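Local atomic coordinates of bottromycin amidohydrolase (Streptomyces purpureus, PDB entry 6I5S), a protein that probably hydrolyses an amide bond of a thiazoline-bearing intermediate in bottromycin biosynthesis, acting as a zinc-dependent gatekeeper of the pathway. Residues A[133-137]-A[424-429]; A[138-142]-A[388-392]. One frame throughout, in Å; residues are numbered along the deposited sequence.

Interaction 1: A[133-137]-A[424-429]; sequences RHAVL and VDGVFL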
loop_
_atom_site.group_PDB
_atom_site.type_symbol
_atom_site.label_atom_id
_atom_site.label_comp_id
_atom_site.label_asym_id
_atom_site.label_seq_id
_atom_site.Cartn_x
_atom_site.Cartn_y
_atom_site.Cartn_z
ATOM N N ARG A 133 -14.098 12.879 10.824
ATOM C CA ARG A 133 -12.945 13.568 11.438
ATOM C C ARG A 133 -12.846 13.327 12.938
ATOM O O ARG A 133 -12.536 14.241 13.710
ATOM C CB ARG A 133 -12.998 15.060 11.113
ATOM C CG ARG A 133 -12.705 15.275 9.656
ATOM C CD ARG A 133 -12.897 16.729 9.236
ATOM N NE ARG A 133 -12.263 16.979 7.930
ATOM C CZ ARG A 133 -12.273 18.161 7.322
ATOM N NH1 ARG A 133 -12.909 19.193 7.882
ATOM N NH2 ARG A 133 -11.657 18.325 6.168
ATOM N N HIS A 134 -13.118 12.087 13.362
ATOM C CA HIS A 134 -13.014 11.710 14.773
ATOM C C HIS A 134 -11.647 11.185 15.184
ATOM O O HIS A 134 -11.373 11.106 16.388
ATOM C CB HIS A 134 -14.051 10.651 15.119
ATOM C CG HIS A 134 -15.444 11.174 15.139
ATOM N ND1 HIS A 134 -15.752 12.495 15.414
ATOM C CD2 HIS A 134 -16.623 10.554 14.895
ATOM C CE1 HIS A 134 -17.074 12.657 15.367
ATOM N NE2 HIS A 134 -17.622 11.493 15.064
ATOM N N ALA A 135 -10.801 10.816 14.215
ATOM C CA ALA A 135 -9.427 10.418 14.463
ATOM C C ALA A 135 -8.646 10.688 13.192
ATOM O O ALA A 135 -9.196 10.637 12.086
ATOM C CB ALA A 135 -9.330 8.930 14.811
ATOM N N VAL A 136 -7.353 10.943 13.348
ATOM C CA VAL A 136 -6.471 11.131 12.209
ATOM C C VAL A 136 -6.074 9.756 11.702
ATOM O O VAL A 136 -5.445 8.981 12.437
ATOM C CB VAL A 136 -5.238 11.942 12.620
ATOM C CG1 VAL A 136 -4.285 12.080 11.475
ATOM C CG2 VAL A 136 -5.676 13.328 13.006
ATOM N N LEU A 137 -6.447 9.439 10.465
ATOM C CA LEU A 137 -6.052 8.137 9.934
ATOM C C LEU A 137 -6.027 8.201 8.404
ATOM O O LEU A 137 -6.577 9.128 7.795
ATOM C CB LEU A 137 -6.979 7.030 10.459
ATOM C CG LEU A 137 -8.451 7.314 10.563
ATOM C CD1 LEU A 137 -8.949 7.917 9.315
ATOM C CD2 LEU A 137 -9.179 6.032 10.881
ATOM N N VAL A 424 -2.791 15.489 6.746
ATOM C CA VAL A 424 -3.765 14.415 6.593
ATOM C C VAL A 424 -5.126 15.045 6.745
ATOM O O VAL A 424 -5.493 15.427 7.870
ATOM C CB VAL A 424 -3.600 13.302 7.633
ATOM C CG1 VAL A 424 -4.545 12.145 7.309
ATOM C CG2 VAL A 424 -2.209 12.873 7.791
ATOM N N ASP A 425 -5.874 15.146 5.648
ATOM C CA ASP A 425 -7.215 15.797 5.672
ATOM C C ASP A 425 -7.109 17.118 6.433
ATOM O O ASP A 425 -7.974 17.465 7.254
ATOM C CB ASP A 425 -8.273 14.870 6.300
ATOM C CG ASP A 425 -9.695 15.337 6.076
ATOM O OD1 ASP A 425 -9.942 16.175 5.171
ATOM O OD2 ASP A 425 -10.609 14.842 6.803
ATOM N N GLY A 426 -6.031 17.861 6.172
ATOM C CA GLY A 426 -5.830 19.190 6.794
ATOM C C GLY A 426 -5.136 19.252 8.138
ATOM O O GLY A 426 -4.754 20.360 8.572
ATOM N N VAL A 427 -4.980 18.140 8.845
ATOM C CA VAL A 427 -4.242 18.166 10.110
ATOM C C VAL A 427 -2.759 18.055 9.787
ATOM O O VAL A 427 -2.335 17.108 9.115
ATOM C CB VAL A 427 -4.675 17.021 11.036
ATOM C CG1 VAL A 427 -3.763 16.922 12.233
ATOM C CG2 VAL A 427 -6.133 17.166 11.441
ATOM N N PHE A 428 -1.971 18.973 10.301
ATOM C CA PHE A 428 -0.533 18.973 10.024
ATOM C C PHE A 428 0.203 18.278 11.156
ATOM O O PHE A 428 0.291 18.808 12.265
ATOM C CB PHE A 428 0.017 20.385 9.858
ATOM C CG PHE A 428 1.481 20.420 9.410
ATOM C CD1 PHE A 428 1.836 19.964 8.147
ATOM C CD2 PHE A 428 2.496 20.931 10.236
ATOM C CE1 PHE A 428 3.155 19.983 7.719
ATOM C CE2 PHE A 428 3.821 20.954 9.804
ATOM C CZ PHE A 428 4.155 20.504 8.546
ATOM N N LEU A 429 0.778 17.131 10.854
ATOM C CA LEU A 429 1.660 16.406 11.766
ATOM C C LEU A 429 3.082 16.855 11.471
ATOM O O LEU A 429 3.628 16.494 10.418
ATOM C CB LEU A 429 1.545 14.903 11.574
ATOM C CG LEU A 429 0.096 14.309 11.593
ATOM C CD1 LEU A 429 0.070 12.865 11.218
ATOM C CD2 LEU A 429 -0.508 14.556 12.991
#
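A tight hairpin turn meets the exit of a helix here, a worked example of how a helix end and a hairpin turn can be joined by one ion pair and a small apolar patch. Val424 to Val427 form a type I' beta turn, closed by backbone hydrogen bonds from Val424 N to Val427 O and from Val427 N to Val424 O, both 2.9 Å, which links antiparallel strands 421-424 and 427-430. Gly426 sits in it with a phi of 88°, where a CB would jam against the preceding carbonyl oxygen. In the partner segment, Arg133 ends helix 121-132 in a Schellman motif with a phi of 58°, and the chain runs on as irregular loop towards strand 139-142. The backbones come nearest at Val136 and Val424, whose CA atoms are 7.0 Å apart.

The guanidinium of Arg133 meets the carboxylate of Asp425 through two nearly straight hydrogen bonds, NE to OD2 and NH2 to OD1, each 2.9 Å, with OD1 near the guanidinium plane. Arg133 NH1 makes a second salt bridge, to Asp63. Further along the chain, Val136 is the apolar centre: its CG1 lies 4.1 Å from Val424 CB and 4.4 Å from Leu429 CD1, while its CG2 is 4.1 Å from Val427 CG1. Leu31 and Leu107, from helices 23-31 and 100-108, extend the patch. The CA-to-CB bond of Leu137 points away, and its carbonyl O approaches instead, 3.7 Å from Val424 CG1.

The chemistry is thus divided: the bidentate ion pair is directional, whereas the aliphatic contacts add non-directional packing in a buried site.

Interaction 2: A[138-142]-A[388-392]; sequences PRPWV and VMGWH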
loop_
_atom_site.group_PDB
_atom_site.type_symbol
_atom_site.label_atom_id
_atom_site.label_comp_id
_atom_site.label_asym_id
_atom_site.label_seq_id
_atom_site.Cartn_x
_atom_site.Cartn_y
_atom_site.Cartn_z
ATOM N N PRO A 138 -5.334 7.269 7.760
ATOM C CA PRO A 138 -5.343 7.218 6.299
ATOM C C PRO A 138 -6.724 6.799 5.812
ATOM O O PRO A 138 -7.437 6.046 6.493
ATOM C CB PRO A 138 -4.309 6.138 5.960
ATOM C CG PRO A 138 -3.672 5.739 7.249
ATOM C CD PRO A 138 -4.599 6.167 8.371
ATOM N N ARG A 139 -7.043 7.234 4.592
ATOM C CA ARG A 139 -8.346 6.907 4.011
ATOM C C ARG A 139 -8.286 5.533 3.344
ATOM O O ARG A 139 -7.418 5.315 2.493
ATOM C CB ARG A 139 -8.696 7.975 2.983
ATOM C CG ARG A 139 -10.081 7.834 2.292
ATOM C CD ARG A 139 -11.234 8.135 3.287
ATOM N NE ARG A 139 -12.513 8.253 2.586
ATOM C CZ ARG A 139 -13.299 9.328 2.577
ATOM N NH1 ARG A 139 -12.996 10.427 3.267
ATOM N NH2 ARG A 139 -14.418 9.289 1.869
ATOM N N PRO A 140 -9.206 4.608 3.660
ATOM C CA PRO A 140 -9.198 3.294 3.005
ATOM C C PRO A 140 -10.009 3.232 1.729
ATOM O O PRO A 140 -10.999 3.953 1.525
ATOM C CB PRO A 140 -9.811 2.372 4.070
ATOM C CG PRO A 140 -10.794 3.288 4.821
ATOM C CD PRO A 140 -10.262 4.711 4.698
ATOM N N TRP A 141 -9.578 2.297 0.867
ATOM C CA TRP A 141 -10.331 1.843 -0.296
ATOM C C TRP A 141 -10.509 0.346 -0.061
ATOM O O TRP A 141 -9.531 -0.373 0.130
ATOM C CB TRP A 141 -9.593 2.155 -1.597
ATOM C CG TRP A 141 -10.216 1.801 -2.888
ATOM C CD1 TRP A 141 -10.885 2.655 -3.719
ATOM C CD2 TRP A 141 -10.221 0.532 -3.546
ATOM N NE1 TRP A 141 -11.290 2.016 -4.845
ATOM C CE2 TRP A 141 -10.900 0.707 -4.766
ATOM C CE3 TRP A 141 -9.738 -0.737 -3.218
ATOM C CZ2 TRP A 141 -11.119 -0.343 -5.646
ATOM C CZ3 TRP A 141 -9.914 -1.774 -4.121
ATOM C CH2 TRP A 141 -10.619 -1.574 -5.304
ATOM N N VAL A 142 -11.755 -0.119 0.021
ATOM C CA VAL A 142 -12.046 -1.364 0.727
ATOM C C VAL A 142 -12.707 -2.360 -0.237
ATOM O O VAL A 142 -13.775 -2.062 -0.784
ATOM C CB VAL A 142 -12.954 -1.084 1.935
ATOM C CG1 VAL A 142 -13.199 -2.363 2.699
ATOM C CG2 VAL A 142 -12.336 0.038 2.792
ATOM N N VAL A 388 -6.320 4.511 -9.942
ATOM C CA VAL A 388 -6.793 3.120 -9.857
ATOM C C VAL A 388 -7.926 2.992 -8.842
ATOM O O VAL A 388 -8.795 2.104 -8.963
ATOM C CB VAL A 388 -5.630 2.152 -9.521
ATOM C CG1 VAL A 388 -5.261 2.143 -8.029
ATOM C CG2 VAL A 388 -6.007 0.747 -10.009
ATOM N N MET A 389 -7.935 3.850 -7.826
ATOM C CA MET A 389 -9.021 3.876 -6.836
ATOM C C MET A 389 -10.242 4.642 -7.287
ATOM O O MET A 389 -11.276 4.646 -6.574
ATOM C CB MET A 389 -8.502 4.490 -5.543
ATOM C CG MET A 389 -7.492 3.615 -4.807
ATOM S SD MET A 389 -7.013 4.219 -3.155
ATOM C CE MET A 389 -6.247 5.795 -3.560
ATOM N N GLY A 390 -10.177 5.311 -8.430
ATOM C CA GLY A 390 -11.339 6.015 -8.903
ATOM C C GLY A 390 -11.540 7.340 -8.217
ATOM O O GLY A 390 -12.644 7.899 -8.278
ATOM N N TRP A 391 -10.513 7.843 -7.546
ATOM C CA TRP A 391 -10.559 9.136 -6.858
ATOM C C TRP A 391 -10.046 10.173 -7.839
ATOM O O TRP A 391 -8.835 10.321 -8.019
ATOM C CB TRP A 391 -9.693 9.147 -5.602
ATOM C CG TRP A 391 -10.095 8.158 -4.544
ATOM C CD1 TRP A 391 -11.151 7.305 -4.587
ATOM C CD2 TRP A 391 -9.466 7.959 -3.269
ATOM N NE1 TRP A 391 -11.211 6.585 -3.411
ATOM C CE2 TRP A 391 -10.191 6.960 -2.595
ATOM C CE3 TRP A 391 -8.391 8.538 -2.637
ATOM C CZ2 TRP A 391 -9.854 6.523 -1.311
ATOM C CZ3 TRP A 391 -8.025 8.097 -1.354
ATOM C CH2 TRP A 391 -8.724 7.085 -0.730
ATOM N N HIS A 392 -10.952 10.920 -8.457
ATOM C CA HIS A 392 -10.584 11.757 -9.593
ATOM C C HIS A 392 -10.529 13.248 -9.248
ATOM O O HIS A 392 -10.730 14.096 -10.118
ATOM C CB HIS A 392 -11.524 11.469 -10.759
ATOM C CG HIS A 392 -11.297 10.116 -11.375
ATOM N ND1 HIS A 392 -12.323 9.333 -11.863
ATOM C CD2 HIS A 392 -10.156 9.402 -11.562
ATOM C CE1 HIS A 392 -11.824 8.201 -12.331
ATOM N NE2 HIS A 392 -10.512 8.214 -12.155
#
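The carboxylated lysine and two zinc sites are consistent with the TIM-like (beta/alpha)8 barrel of the amidohydrolase superfamily, in which strand 139-142, paired in parallel with strand 111-116, is probably a barrel strand. It meets the Schellman turn that ends helix 383-388, made by Gly390 with a phi of 80°, and the Trp141 side chain lies about 11 Å from a bound zinc ion, outside its coordination sphere. Aromatic and apolar packing dominates. Met389 CG lies over the face of the Trp141 five-membered ring, a CH-pi contact 3.9 Å from the centroid, and Met389 SD adds an oblique Met-aromatic contact at 4.6 Å from the same centroid. The five-membered rings of Trp141 and Trp391 meet obliquely, centroids 5.9 Å apart and planes at 58°. The Trp391 indole also reaches Arg139, whose CG is 3.4 Å from Trp391 CH2, and touches Ala113. Polar contact is slight: Trp141 NE1 gives a weak hydrogen bond to Met389 O, 3.1 Å long but bent to 124°.

Interactions 1 and 2 use consecutive pieces of one connection, the loop 133-137 and the segment 138-142 that follows, with strand 139-142, and both reach the same mixed sheet. Each also pairs a Schellman helix end with a partner far along the sequence, but their chemistry differs with depth. Interaction 1, its centre about 19 Å from the centre of the chain, is buried yet peripheral, and combines a charged pair with aliphatic packing against a hairpin. Interaction 2, its centre about 11 Å from that of the chain, rests on indole and thioether surfaces and has no salt bridge between its segments. The centres of the two contacts are about 16 Å apart, and interaction 2 is nested within the loop that interaction 1 closes.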